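Local atomic coordinates of p1 (Rice yellow mottle virus, PDB entry 6TY0), a protein that acts as a viral suppressor of RNA silencing and binds zinc through zinc fingers, this chain being its N-terminal part. Residues 5-11 against 43-49; 23-29 against 75-80. All coordinates share one frame; numbering follows the deposited sequence.

Interaction 1 of 2, residues 5-11 against 43-49; sequences EVLIRPT and DPSLRAD
A sharp bend at chi2 (-87°) folds the Arg-47 side chain back over the neighbouring strand, with its guanidinium beside Arg-9 and Pro-10. Thr-11, with OG1 set between its own N and carbonyl carbon (chi1 42°), brings its hydroxyl to the carboxylate of Asp-49. Both groups decorate a parallel pairing inside a mixed four-stranded sheet, where strand 2-10 is flanked by 45-51 on one edge and by 26-32 on the other. The short axes diverge by 40°, a marked twist for neighbours in register.

The backbone illustrates parallel geometry well. Leu-7 and Arg-9 each use both N and O: Leu-7 reaches Pro-44 and Leu-46, Arg-9 reaches Leu-46 and Ala-48, and the bond from Leu-46 N to Leu-7 O is 2.8 Å. On one face the packing is apolar. Val-6 CG1 lies 3.7 Å from Leu-46 CD1, its CG2 rests against Pro-44 CG at 3.9 Å, and Ile-8 CG2 meets Ala-48 CB. Phe-80 and Ile-83 cover parts of this face.

The opposite face, bearing Leu-7, Ser-45 and the two arginines, is more polar. Arg-9 CB sits over the Arg-47 guanidinium, off toward its rim, while Pro-10 O accepts a hydrogen bond from Arg-47 NH1 (2.8 Å), near the guanidinium plane and within its own carbonyl plane. The modelled approach of Arg-9 NH1 to Arg-47 NH2 is too short for two donors and is doubtful. At the far end Asp-49 is gripped through both oxygens, OD2 by Asn-82 ND2 and OD1 by Thr-11, whose OG1 donates to the anti lone pair of OD1 over 2.6 Å.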
ATOM      1  N   GLU A   5      -9.696   3.556   5.395  1.00 36.11           N
ATOM      2  CA  GLU A   5     -10.174   4.896   5.201  1.00 38.43           C
ATOM      3  C   GLU A   5      -9.741   5.823   6.335  1.00 37.37           C
ATOM      4  O   GLU A   5      -9.787   5.446   7.509  1.00 35.98           O
ATOM      5  CB  GLU A   5     -11.711   4.907   5.148  1.00 45.70           C
ATOM      6  CG  GLU A   5     -12.302   4.022   4.061  1.00 56.17           C
ATOM      7  CD  GLU A   5     -13.695   4.457   3.593  1.00 63.85           C
ATOM      8  OE1 GLU A   5     -14.356   5.279   4.273  1.00 63.61           O
ATOM      9  OE2 GLU A   5     -14.130   3.959   2.526  1.00 71.69           O
ATOM     10  N   VAL A   6      -9.355   7.032   5.967  1.00 32.84           N
ATOM     11  CA  VAL A   6      -8.940   8.054   6.911  1.00 33.46           C
ATOM     12  C   VAL A   6      -9.772   9.315   6.690  1.00 33.21           C
ATOM     13  O   VAL A   6      -9.800   9.851   5.589  1.00 33.32           O
ATOM     14  CB  VAL A   6      -7.481   8.441   6.703  1.00 35.98           C
ATOM     15  CG1 VAL A   6      -7.062   9.484   7.723  1.00 34.57           C
ATOM     16  CG2 VAL A   6      -6.597   7.199   6.791  1.00 41.01           C
ATOM     17  N   LEU A   7     -10.499   9.729   7.724  1.00 32.05           N
ATOM     18  CA  LEU A   7     -11.350  10.931   7.672  1.00 33.80           C
ATOM     19  C   LEU A   7     -10.573  12.056   8.299  1.00 33.27           C
ATOM     20  O   LEU A   7     -10.035  11.906   9.405  1.00 34.41           O
ATOM     21  CB  LEU A   7     -12.634  10.715   8.448  1.00 34.18           C
ATOM     22  CG  LEU A   7     -13.595  11.907   8.542  1.00 38.58           C
ATOM     23  CD1 LEU A   7     -14.189  12.281   7.194  1.00 38.79           C
ATOM     24  CD2 LEU A   7     -14.706  11.521   9.509  1.00 40.83           C
ATOM     25  N   ILE A   8     -10.435  13.150   7.581  1.00 31.02           N
ATOM     26  CA  ILE A   8      -9.722  14.309   8.118  1.00 33.29           C
ATOM     27  C   ILE A   8     -10.662  15.518   8.202  1.00 35.82           C
ATOM     28  O   ILE A   8     -11.277  15.889   7.203  1.00 36.50           O
ATOM     29  CB  ILE A   8      -8.522  14.621   7.245  1.00 34.10           C
ATOM     30  CG1 ILE A   8      -7.533  13.445   7.321  1.00 35.58           C
ATOM     31  CG2 ILE A   8      -7.841  15.902   7.688  1.00 36.33           C
ATOM     32  CD1 ILE A   8      -6.627  13.428   6.145  1.00 35.87           C
ATOM     33  N   ARG A   9     -10.782  16.095   9.381  1.00 33.10           N
ATOM     34  CA  ARG A   9     -11.590  17.331   9.577  1.00 37.67           C
ATOM     35  C   ARG A   9     -10.723  18.453  10.192  1.00 38.32           C
ATOM     36  O   ARG A   9      -9.699  18.156  10.803  1.00 39.74           O
ATOM     37  CB  ARG A   9     -12.768  17.035  10.485  1.00 39.53           C
ATOM     38  CG  ARG A   9     -13.727  15.967   9.985  1.00 45.57           C
ATOM     39  CD  ARG A   9     -15.075  16.124  10.660  1.00 53.04           C
ATOM     40  NE  ARG A   9     -15.551  14.915  11.327  1.00 66.15           N
ATOM     41  CZ  ARG A   9     -15.083  14.439  12.488  1.00 76.74           C
ATOM     42  NH1 ARG A   9     -14.075  15.039  13.113  1.00 79.72           N
ATOM     43  NH2 ARG A   9     -15.609  13.336  13.019  1.00 78.39           N
ATOM     44  N   PRO A  10     -11.142  19.725  10.057  1.00 38.45           N
ATOM     45  CA  PRO A  10     -10.293  20.860  10.417  1.00 38.20           C
ATOM     46  C   PRO A  10     -10.114  20.965  11.931  1.00 39.67           C
ATOM     47  O   PRO A  10     -10.996  20.562  12.699  1.00 37.77           O
ATOM     48  CB  PRO A  10     -11.076  22.086   9.906  1.00 41.83           C
ATOM     49  CG  PRO A  10     -12.229  21.537   9.113  1.00 41.00           C
ATOM     50  CD  PRO A  10     -12.496  20.172   9.657  1.00 38.56           C
ATOM     51  N   THR A  11      -8.971  21.466  12.359  1.00 42.00           N
ATOM     52  CA  THR A  11      -8.801  21.823  13.801  1.00 45.00           C
ATOM     53  C   THR A  11      -9.698  23.010  14.125  1.00 47.58           C
ATOM     54  O   THR A  11     -10.162  23.683  13.206  1.00 44.59           O
ATOM     55  CB  THR A  11      -7.363  22.239  14.051  1.00 44.55           C
ATOM     56  OG1 THR A  11      -6.928  23.076  12.961  1.00 46.72           O
ATOM     57  CG2 THR A  11      -6.455  21.009  14.107  1.00 43.60           C
ATOM     58  N   ASP A  43     -10.322   2.211  10.917  1.00 43.08           N
ATOM     59  CA  ASP A  43     -10.328   3.474  10.156  1.00 45.58           C
ATOM     60  C   ASP A  43     -10.217   4.659  11.111  1.00 42.36           C
ATOM     61  O   ASP A  43     -11.062   4.819  11.959  1.00 40.13           O
ATOM     62  CB  ASP A  43     -11.613   3.599   9.336  1.00 46.31           C
ATOM     63  CG  ASP A  43     -11.708   2.567   8.245  1.00 46.83           C
ATOM     64  OD1 ASP A  43     -10.663   2.091   7.772  1.00 52.75           O
ATOM     65  OD2 ASP A  43     -12.828   2.237   7.840  1.00 55.28           O
ATOM     66  N   PRO A  44      -9.137   5.449  11.015  1.00 40.28           N
ATOM     67  CA  PRO A  44      -9.003   6.589  11.902  1.00 37.47           C
ATOM     68  C   PRO A  44      -9.734   7.840  11.444  1.00 38.98           C
ATOM     69  O   PRO A  44      -9.986   8.039  10.236  1.00 38.64           O
ATOM     70  CB  PRO A  44      -7.522   6.902  11.860  1.00 39.03           C
ATOM     71  CG  PRO A  44      -7.078   6.419  10.548  1.00 41.24           C
ATOM     72  CD  PRO A  44      -7.922   5.223  10.236  1.00 40.31           C
ATOM     73  N   SER A  45      -9.971   8.697  12.427  1.00 36.57           N
ATOM     74  CA  SER A  45     -10.607   9.980  12.270  1.00 40.36           C
ATOM     75  C   SER A  45      -9.696  11.031  12.916  1.00 41.45           C
ATOM     76  O   SER A  45      -9.359  10.914  14.091  1.00 41.98           O
ATOM     77  CB  SER A  45     -11.959   9.923  12.949  1.00 42.42           C
ATOM     78  OG  SER A  45     -12.657  11.129  12.745  1.00 48.03           O
ATOM     79  N   LEU A  46      -9.239  12.003  12.133  1.00 38.62           N
ATOM     80  CA  LEU A  46      -8.159  12.907  12.523  1.00 37.10           C
ATOM     81  C   LEU A  46      -8.565  14.365  12.358  1.00 42.57           C
ATOM     82  O   LEU A  46      -9.470  14.684  11.563  1.00 40.33           O
ATOM     83  CB  LEU A  46      -6.952  12.715  11.635  1.00 38.37           C
ATOM     84  CG  LEU A  46      -6.365  11.298  11.445  1.00 40.81           C
ATOM     85  CD1 LEU A  46      -5.321  11.374  10.371  1.00 39.42           C
ATOM     86  CD2 LEU A  46      -5.775  10.723  12.743  1.00 39.06           C
ATOM     87  N   ARG A  47      -7.853  15.243  13.073  1.00 38.51           N
ATOM     88  CA  ARG A  47      -8.032  16.673  12.980  1.00 39.21           C
ATOM     89  C   ARG A  47      -6.743  17.221  12.485  1.00 38.13           C
ATOM     90  O   ARG A  47      -5.681  16.909  13.029  1.00 38.61           O
ATOM     91  CB  ARG A  47      -8.322  17.290  14.355  1.00 42.75           C
ATOM     92  CG  ARG A  47      -9.676  16.954  14.905  1.00 45.22           C
ATOM     93  CD  ARG A  47     -10.710  17.945  14.417  1.00 50.17           C
ATOM     94  NE  ARG A  47     -12.041  17.461  14.741  1.00 55.33           N
ATOM     95  CZ  ARG A  47     -13.175  17.960  14.257  1.00 61.93           C
ATOM     96  NH1 ARG A  47     -13.173  18.994  13.417  1.00 60.35           N
ATOM     97  NH2 ARG A  47     -14.325  17.417  14.622  1.00 65.07           N
ATOM     98  N   ALA A  48      -6.816  18.044  11.450  1.00 35.04           N
ATOM     99  CA  ALA A  48      -5.652  18.709  10.925  1.00 35.00           C
ATOM    100  C   ALA A  48      -5.999  20.130  10.522  1.00 38.28           C
ATOM    101  O   ALA A  48      -7.177  20.520  10.514  1.00 41.97           O
ATOM    102  CB  ALA A  48      -5.131  17.951   9.716  1.00 34.99           C
ATOM    103  N   ASP A  49      -4.976  20.872  10.113  1.00 41.35           N
ATOM    104  CA  ASP A  49      -5.129  22.295   9.807  1.00 44.41           C
ATOM    105  C   ASP A  49      -5.542  22.538   8.367  1.00 39.17           C
ATOM    106  O   ASP A  49      -4.740  22.332   7.456  1.00 38.27           O
ATOM    107  CB  ASP A  49      -3.815  23.039  10.020  1.00 43.91           C
ATOM    108  CG  ASP A  49      -3.467  23.207  11.501  1.00 45.68           C
ATOM    109  OD1 ASP A  49      -4.377  23.363  12.362  1.00 48.05           O
ATOM    110  OD2 ASP A  49      -2.253  23.154  11.771  1.00 51.77           O
TER

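Interaction 2 of 2, residues 23-29 against 75-80; sequences YTHALTW and EQVKYF
This is face-to-face packing between two sheets: residues 26-29, on an outermost strand of the four-stranded sheet, lie antiparallel across from 75-77, on an outermost strand of the three-stranded one. The short axes pass 8.0 Å apart, too far for backbone pairing, and side chains and waters fill the interval. Ala-26 CB meets Val-77 CG1 at 3.7 Å. Thr-28 CG2 lies 4.1 Å from Val-77 CG2; its OG1, anti to the backbone N (chi1 -173°), lies against Glu-75 CG.

Beyond Val-77 a type II turn, with Tyr-79 at its left-handed position, leads into strand 80-81 of the first sheet, from which Phe-80 CE2 reaches Ala-26 CB. The turn presents the edge of the Tyr-79 ring to a face of Tyr-23, a T-shaped pair with planes at 85° and centroids 5.1 Å apart. Phe-50 of strand 45-51 touches both tyrosines.

Three waters bridge the polar groups. One joins Tyr-23 OH to Lys-78 O, another links Thr-28 OG1 to Gln-76 O, and a third donates to both Trp-29 O and Glu-75 OE2. That carboxylate oxygen also accepts from Met-1 N of the second subunit. The chemistry implies an interface held by apolar and aromatic contact, in which water supplies the polar links between segments and Glu-75 ties this side of the fold to the dimer partner.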
ATOM      1  N   TYR A  23     -15.435  23.712   2.558  1.00 50.09           N
ATOM      2  CA  TYR A  23     -14.640  22.429   2.449  1.00 43.31           C
ATOM      3  C   TYR A  23     -14.360  21.889   3.823  1.00 45.33           C
ATOM      4  O   TYR A  23     -13.369  22.258   4.454  1.00 44.87           O
ATOM      5  CB  TYR A  23     -13.356  22.669   1.707  1.00 44.09           C
ATOM      6  CG  TYR A  23     -12.732  21.445   1.116  1.00 45.44           C
ATOM      7  CD1 TYR A  23     -13.064  21.060  -0.158  1.00 42.84           C
ATOM      8  CD2 TYR A  23     -11.807  20.672   1.830  1.00 43.59           C
ATOM      9  CE1 TYR A  23     -12.522  19.950  -0.731  1.00 44.85           C
ATOM     10  CE2 TYR A  23     -11.235  19.549   1.253  1.00 44.35           C
ATOM     11  CZ  TYR A  23     -11.599  19.191  -0.027  1.00 41.69           C
ATOM     12  OH  TYR A  23     -11.084  18.094  -0.683  1.00 43.17           O
ATOM     13  N   THR A  24     -15.278  21.050   4.297  1.00 40.49           N
ATOM     14  CA  THR A  24     -15.386  20.698   5.697  1.00 44.18           C
ATOM     15  C   THR A  24     -14.634  19.396   6.087  1.00 41.14           C
ATOM     16  O   THR A  24     -14.528  19.084   7.277  1.00 37.76           O
ATOM     17  CB  THR A  24     -16.875  20.510   6.073  1.00 45.76           C
ATOM     18  OG1 THR A  24     -17.453  19.426   5.311  1.00 52.59           O
ATOM     19  CG2 THR A  24     -17.638  21.791   5.779  1.00 59.53           C
ATOM     20  N   HIS A  25     -14.175  18.622   5.108  1.00 34.94           N
ATOM     21  CA  HIS A  25     -13.494  17.369   5.428  1.00 36.88           C
ATOM     22  C   HIS A  25     -12.859  16.768   4.216  1.00 37.06           C
ATOM     23  O   HIS A  25     -13.265  17.062   3.070  1.00 34.15           O
ATOM     24  CB  HIS A  25     -14.460  16.342   6.059  1.00 41.33           C
ATOM     25  CG  HIS A  25     -15.416  15.731   5.083  1.00 48.16           C
ATOM     26  ND1 HIS A  25     -16.618  16.315   4.756  1.00 50.34           N
ATOM     27  CD2 HIS A  25     -15.355  14.578   4.373  1.00 51.80           C
ATOM     28  CE1 HIS A  25     -17.259  15.552   3.888  1.00 52.75           C
ATOM     29  NE2 HIS A  25     -16.516  14.492   3.640  1.00 54.72           N
ATOM     30  N   ALA A  26     -11.864  15.908   4.455  1.00 33.11           N
ATOM     31  CA  ALA A  26     -11.281  15.070   3.398  1.00 33.57           C
ATOM     32  C   ALA A  26     -11.409  13.611   3.800  1.00 34.33           C
ATOM     33  O   ALA A  26     -11.205  13.256   4.947  1.00 34.43           O
ATOM     34  CB  ALA A  26      -9.823  15.419   3.184  1.00 35.31           C
ATOM     35  N   LEU A  27     -11.800  12.771   2.867  1.00 36.33           N
ATOM     36  CA  LEU A  27     -11.877  11.333   3.118  1.00 43.04           C
ATOM     37  C   LEU A  27     -10.818  10.737   2.220  1.00 43.36           C
ATOM     38  O   LEU A  27     -10.888  10.913   1.014  1.00 45.78           O
ATOM     39  CB  LEU A  27     -13.250  10.756   2.798  1.00 42.82           C
ATOM     40  CG  LEU A  27     -13.450   9.276   3.156  1.00 49.93           C
ATOM     41  CD1 LEU A  27     -13.296   9.020   4.648  1.00 52.74           C
ATOM     42  CD2 LEU A  27     -14.827   8.792   2.732  1.00 52.30           C
ATOM     43  N   THR A  28      -9.802  10.081   2.787  1.00 36.28           N
ATOM     44  CA  THR A  28      -8.759   9.526   1.946  1.00 36.82           C
ATOM     45  C   THR A  28      -8.614   8.058   2.281  1.00 36.92           C
ATOM     46  O   THR A  28      -9.257   7.551   3.203  1.00 37.15           O
ATOM     47  CB  THR A  28      -7.435  10.296   2.083  1.00 41.55           C
ATOM     48  OG1 THR A  28      -6.508   9.810   1.111  1.00 48.67           O
ATOM     49  CG2 THR A  28      -6.820  10.145   3.450  1.00 43.04           C
ATOM     50  N   TRP A  29      -7.791   7.343   1.546  1.00 35.17           N
ATOM     51  CA  TRP A  29      -7.561   5.970   1.970  1.00 40.77           C
ATOM     52  C   TRP A  29      -6.195   5.438   1.585  1.00 35.85           C
ATOM     53  O   TRP A  29      -5.521   5.948   0.674  1.00 32.61           O
ATOM     54  CB  TRP A  29      -8.683   5.039   1.480  1.00 41.26           C
ATOM     55  CG  TRP A  29      -8.741   4.983   0.034  1.00 44.21           C
ATOM     56  CD1 TRP A  29      -8.074   4.119  -0.759  1.00 51.86           C
ATOM     57  CD2 TRP A  29      -9.475   5.850  -0.827  1.00 54.46           C
ATOM     58  NE1 TRP A  29      -8.331   4.384  -2.083  1.00 56.34           N
ATOM     59  CE2 TRP A  29      -9.198   5.445  -2.156  1.00 59.21           C
ATOM     60  CE3 TRP A  29     -10.331   6.943  -0.615  1.00 56.00           C
ATOM     61  CZ2 TRP A  29      -9.762   6.086  -3.281  1.00 61.64           C
ATOM     62  CZ3 TRP A  29     -10.886   7.593  -1.744  1.00 58.02           C
ATOM     63  CH2 TRP A  29     -10.587   7.161  -3.051  1.00 57.39           C
ATOM     64  N   GLU A  75      -0.249   9.008   1.678  1.00 35.55           N
ATOM     65  CA  GLU A  75      -1.092   9.572   0.646  1.00 36.05           C
ATOM     66  C   GLU A  75      -1.155  11.118   0.787  1.00 35.61           C
ATOM     67  O   GLU A  75      -1.138  11.683   1.902  1.00 36.20           O
ATOM     68  CB  GLU A  75      -2.487   8.921   0.715  1.00 37.56           C
ATOM     69  CG  GLU A  75      -3.535   9.422  -0.303  1.00 42.22           C
ATOM     70  CD  GLU A  75      -3.154   9.161  -1.761  1.00 43.52           C
ATOM     71  OE1 GLU A  75      -2.158   9.706  -2.267  1.00 44.21           O
ATOM     72  OE2 GLU A  75      -3.852   8.367  -2.392  1.00 46.90           O
ATOM     73  N   GLN A  76      -1.224  11.791  -0.346  1.00 37.57           N
ATOM     74  CA  GLN A  76      -1.427  13.277  -0.387  1.00 40.46           C
ATOM     75  C   GLN A  76      -2.865  13.658  -0.173  1.00 32.87           C
ATOM     76  O   GLN A  76      -3.733  12.964  -0.639  1.00 32.94           O
ATOM     77  CB  GLN A  76      -1.005  13.852  -1.725  1.00 45.64           C
ATOM     78  CG  GLN A  76       0.303  13.286  -2.208  1.00 51.43           C
ATOM     79  CD  GLN A  76       0.868  14.094  -3.341  1.00 60.90           C
ATOM     80  OE1 GLN A  76       0.972  13.608  -4.477  1.00 67.11           O
ATOM     81  NE2 GLN A  76       1.245  15.337  -3.041  1.00 60.78           N
ATOM     82  N   VAL A  77      -3.092  14.747   0.554  1.00 32.15           N
ATOM     83  CA  VAL A  77      -4.422  15.232   0.934  1.00 32.81           C
ATOM     84  C   VAL A  77      -4.440  16.736   0.714  1.00 37.97           C
ATOM     85  O   VAL A  77      -3.742  17.491   1.398  1.00 32.91           O
ATOM     86  CB  VAL A  77      -4.765  15.036   2.401  1.00 34.80           C
ATOM     87  CG1 VAL A  77      -6.212  15.473   2.642  1.00 40.50           C
ATOM     88  CG2 VAL A  77      -4.608  13.597   2.831  1.00 35.11           C
ATOM     89  N   LYS A  78      -5.249  17.153  -0.250  1.00 36.80           N
ATOM     90  CA  LYS A  78      -5.368  18.551  -0.621  1.00 37.26           C
ATOM     91  C   LYS A  78      -5.981  19.350   0.485  1.00 31.68           C
ATOM     92  O   LYS A  78      -6.962  18.939   1.078  1.00 30.85           O
ATOM     93  CB  LYS A  78      -6.264  18.666  -1.851  1.00 41.53           C
ATOM     94  CG  LYS A  78      -5.594  18.180  -3.099  1.00 49.72           C
ATOM     95  CD  LYS A  78      -6.500  18.387  -4.288  1.00 60.10           C
ATOM     96  CE  LYS A  78      -5.722  18.084  -5.551  1.00 68.99           C
ATOM     97  NZ  LYS A  78      -6.635  18.033  -6.719  1.00 79.49           N
ATOM     98  N   TYR A  79      -5.406  20.521   0.724  1.00 32.74           N
ATOM     99  CA  TYR A  79      -5.913  21.544   1.660  1.00 34.82           C
ATOM    100  C   TYR A  79      -5.884  21.243   3.128  1.00 34.87           C
ATOM    101  O   TYR A  79      -6.595  21.896   3.914  1.00 33.72           O
ATOM    102  CB  TYR A  79      -7.341  21.997   1.285  1.00 36.16           C
ATOM    103  CG  TYR A  79      -7.595  22.025  -0.204  1.00 42.64           C
ATOM    104  CD1 TYR A  79      -6.815  22.783  -1.082  1.00 45.19           C
ATOM    105  CD2 TYR A  79      -8.602  21.227  -0.737  1.00 48.24           C
ATOM    106  CE1 TYR A  79      -7.074  22.760  -2.470  1.00 46.38           C
ATOM    107  CE2 TYR A  79      -8.871  21.207  -2.078  1.00 46.54           C
ATOM    108  CZ  TYR A  79      -8.112  21.958  -2.937  1.00 47.58           C
ATOM    109  OH  TYR A  79      -8.461  21.819  -4.263  1.00 53.27           O
ATOM    110  N   PHE A  80      -5.166  20.200   3.513  1.00 35.66           N
ATOM    111  CA  PHE A  80      -4.985  19.920   4.922  1.00 35.85           C
ATOM    112  C   PHE A  80      -3.484  19.724   5.136  1.00 38.72           C
ATOM    113  O   PHE A  80      -2.761  19.165   4.279  1.00 41.00           O
ATOM    114  CB  PHE A  80      -5.770  18.715   5.397  1.00 34.94           C
ATOM    115  CG  PHE A  80      -7.198  18.995   5.644  1.00 34.95           C
ATOM    116  CD1 PHE A  80      -7.595  19.620   6.784  1.00 37.33           C
ATOM    117  CD2 PHE A  80      -8.146  18.646   4.714  1.00 38.74           C
ATOM    118  CE1 PHE A  80      -8.926  19.878   7.033  1.00 38.00           C
ATOM    119  CE2 PHE A  80      -9.486  18.909   4.937  1.00 40.09           C
ATOM    120  CZ  PHE A  80      -9.879  19.518   6.099  1.00 42.58           C
TER
HETATM  121  O   HOH W   1      -8.846  17.103   0.411  1.00 36.80           O
HETATM  122  O   HOH W   2      -6.335  11.962  -0.602  1.00 43.27           O
HETATM  123  O   HOH W   3      -6.024   6.917  -1.779  1.00 41.77           O

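How the interactions relate
The four segments alternate along the chain, 5-11, 23-29, 43-49 and 75-80, so the two interactions interlock rather than follow one another. Their centres are 8 Å apart, and strand 2-10 joins them: it runs parallel to 45-51 in interaction 1 and antiparallel to 26-32, with probable hydrogen bonds from Ile-8 N to Ala-26 O and from Thr-28 N to Val-6 O. Interaction 1 builds the sheet laterally; interaction 2 packs one face of its outermost strand 26-32 against strand 70-77 of the second sheet, before the chain turns back into the first at 80-81. Together they join strands of both sheets in this N-terminal part, away from the annotated zinc site.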